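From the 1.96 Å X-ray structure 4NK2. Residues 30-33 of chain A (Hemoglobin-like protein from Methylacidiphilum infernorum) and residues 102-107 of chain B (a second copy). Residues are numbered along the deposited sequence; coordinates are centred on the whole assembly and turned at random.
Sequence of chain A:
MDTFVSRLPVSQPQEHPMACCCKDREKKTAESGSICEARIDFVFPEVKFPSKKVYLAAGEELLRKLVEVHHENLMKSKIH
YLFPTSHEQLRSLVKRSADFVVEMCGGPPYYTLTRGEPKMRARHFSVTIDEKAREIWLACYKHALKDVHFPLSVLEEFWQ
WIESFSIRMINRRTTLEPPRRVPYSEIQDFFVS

Chain A, residues 30-33: AESG
Chain B 102-107: VEMCGG

What backbone shapes meet here? Chain B brings the end of a helix, which arrives from earlier in the chain and runs through Met B104. Cys B105 follows at phi/psi -82/-1, and Gly B106 leaves helical angles at 107/16, closing a Schellman motif: Gly B106 N bonds to Glu B103 O at 2.9 Å, and Gly B107 N to Val B102 O at 2.8 Å. Gly B107 then extends at -86/-167. The chain A stretch has no regular helix or strand: Glu A31 is extended (-151/178), Ser A32 turns at -45/121, and Gly A33 has positive phi (93/-19).

How are the stretches registered? Ser A32 sits over the last helical residue, its CA 4.8 Å from the CA of Met B104. No hydrogen bond joins the two stretches. Instead Ser A32 CA lies 3.4 Å from Met B104 O in a CA-H...O contact, whose 123° angle at the hydrogen is far from linear.

What does the serine side chain do? Its CA-to-CB bond points toward chain B, and Ser A32 CB comes 3.3 Å from Met B104 O. With chi1 at -176° (t), Ser A32 OG lies 3.5 Å from Gly B106 CA; its hydrogen bonding is satisfied elsewhere in the structure. The backbone angles of Gly B106 by themselves call for glycine, since a CB would jam against Cys B105 O, and a CB there would also crowd Ser A32 OG at 3.2 Å.

How does the methionine reach chain A? Met B104 starts sideways, but chi1 -65° (m), chi2 -58° (m) and chi3 141° bring its end nearer. Met B104 SD stands 3.9 Å from both Ala A30 O and Glu A31 CA, packing against backbone. The CA-to-CB bond of Glu A31 points sideways, and the end of its side chain runs off from chain B at chi1 78° (p), chi2 -144° and chi3 6°. Glu B103 is extended (chi1 and chi2 both 170°, t; chi3 -9°), and its carboxylate is hydrogen-bonded elsewhere.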

ATOM      1  N   ALA A  30      -1.713 -22.955  -2.733  1.00 73.89           N
ATOM      2  CA  ALA A  30      -0.855 -22.690  -1.578  1.00 67.26           C
ATOM      3  C   ALA A  30      -1.089 -23.692  -0.450  1.00 65.69           C
ATOM      4  O   ALA A  30      -2.084 -23.601   0.276  1.00 66.92           O
ATOM      5  CB  ALA A  30      -1.069 -21.267  -1.074  1.00 65.36           C
ATOM      6  N   GLU A  31      -0.172 -24.648  -0.307  0.68 63.33           N
ATOM      7  CA  GLU A  31      -0.238 -25.619   0.783  0.68 60.48           C
ATOM      8  C   GLU A  31       1.156 -26.111   1.173  0.68 54.67           C
ATOM      9  O   GLU A  31       2.159 -25.719   0.576  0.68 54.39           O
ATOM     10  CB  GLU A  31      -1.142 -26.803   0.409  0.68 62.69           C
ATOM     11  CG  GLU A  31      -0.489 -27.819  -0.525  0.68 65.43           C
ATOM     12  CD  GLU A  31      -1.468 -28.417  -1.521  0.68 67.67           C
ATOM     13  OE1 GLU A  31      -2.634 -27.965  -1.565  0.68 66.23           O
ATOM     14  OE2 GLU A  31      -1.068 -29.335  -2.266  0.68 67.88           O
ATOM     15  N   SER A  32       1.215 -26.971   2.182  1.00 60.27           N
ATOM     16  CA  SER A  32       2.485 -27.526   2.633  1.00 58.74           C
ATOM     17  C   SER A  32       3.355 -27.980   1.455  1.00 57.55           C
ATOM     18  O   SER A  32       2.946 -28.824   0.649  1.00 58.99           O
ATOM     19  CB  SER A  32       2.247 -28.687   3.598  1.00 54.29           C
ATOM     20  OG  SER A  32       3.473 -29.174   4.104  1.00 53.26           O
ATOM     21  N   GLY A  33       4.541 -27.398   1.355  1.00 54.85           N
ATOM     22  CA  GLY A  33       5.470 -27.709   0.292  1.00 54.48           C
ATOM     23  C   GLY A  33       5.332 -26.770  -0.880  1.00 52.13           C
ATOM     24  O   GLY A  33       6.232 -26.652  -1.688  1.00 55.71           O
TER
ATOM     25  N   VAL B 102      -0.806 -25.130  11.681  1.00 39.81           N
ATOM     26  CA  VAL B 102      -0.798 -26.594  11.733  1.00 38.40           C
ATOM     27  C   VAL B 102      -1.001 -27.187  10.338  1.00 41.25           C
ATOM     28  O   VAL B 102      -0.230 -28.043   9.893  1.00 40.24           O
ATOM     29  CB  VAL B 102      -1.863 -27.138  12.711  1.00 45.41           C
ATOM     30  CG1 VAL B 102      -2.013 -28.641  12.558  1.00 44.23           C
ATOM     31  CG2 VAL B 102      -1.493 -26.794  14.150  1.00 37.88           C
ATOM     32  N   GLU B 103      -2.019 -26.720   9.624  1.00 40.90           N
ATOM     33  CA  GLU B 103      -2.263 -27.242   8.278  1.00 38.41           C
ATOM     34  C   GLU B 103      -1.105 -26.958   7.321  1.00 39.06           C
ATOM     35  O   GLU B 103      -0.669 -27.844   6.580  1.00 38.50           O
ATOM     36  CB  GLU B 103      -3.583 -26.703   7.700  1.00 45.19           C
ATOM     37  CG  GLU B 103      -3.774 -27.026   6.210  1.00 42.81           C
ATOM     38  CD  GLU B 103      -5.180 -26.710   5.696  1.00 48.79           C
ATOM     39  OE1 GLU B 103      -6.072 -26.396   6.520  1.00 46.57           O
ATOM     40  OE2 GLU B 103      -5.387 -26.779   4.464  1.00 51.64           O
ATOM     41  N   MET B 104      -0.599 -25.728   7.327  1.00 40.29           N
ATOM     42  CA  MET B 104       0.413 -25.344   6.343  1.00 39.08           C
ATOM     43  C   MET B 104       1.775 -25.997   6.604  1.00 41.87           C
ATOM     44  O   MET B 104       2.591 -26.137   5.692  1.00 37.68           O
ATOM     45  CB  MET B 104       0.529 -23.819   6.268  1.00 41.03           C
ATOM     46  CG  MET B 104      -0.732 -23.143   5.737  1.00 42.72           C
ATOM     47  SD  MET B 104      -1.131 -23.759   4.091  1.00 53.48           S
ATOM     48  CE  MET B 104      -2.919 -23.852   4.186  1.00 51.00           C
ATOM     49  N   CYS B 105       2.017 -26.405   7.848  1.00 41.37           N
ATOM     50  CA  CYS B 105       3.224 -27.160   8.170  1.00 39.78           C
ATOM     51  C   CYS B 105       3.063 -28.645   7.842  1.00 44.06           C
ATOM     52  O   CYS B 105       3.997 -29.435   8.021  1.00 39.90           O
ATOM     53  CB  CYS B 105       3.591 -26.970   9.643  1.00 36.36           C
ATOM     54  SG  CYS B 105       4.174 -25.298   9.986  1.00 37.17           S
ATOM     55  N   GLY B 106       1.880 -29.019   7.350  1.00 44.75           N
ATOM     56  CA  GLY B 106       1.651 -30.376   6.881  1.00 42.81           C
ATOM     57  C   GLY B 106       0.783 -31.214   7.801  1.00 45.17           C
ATOM     58  O   GLY B 106       0.758 -32.438   7.687  1.00 49.72           O
ATOM     59  N   GLY B 107       0.067 -30.566   8.711  1.00 41.76           N
ATOM     60  CA  GLY B 107      -0.861 -31.278   9.571  1.00 47.85           C
ATOM     61  C   GLY B 107      -2.213 -31.433   8.898  1.00 44.85           C
ATOM     62  O   GLY B 107      -2.330 -31.217   7.693  1.00 47.17           O
TER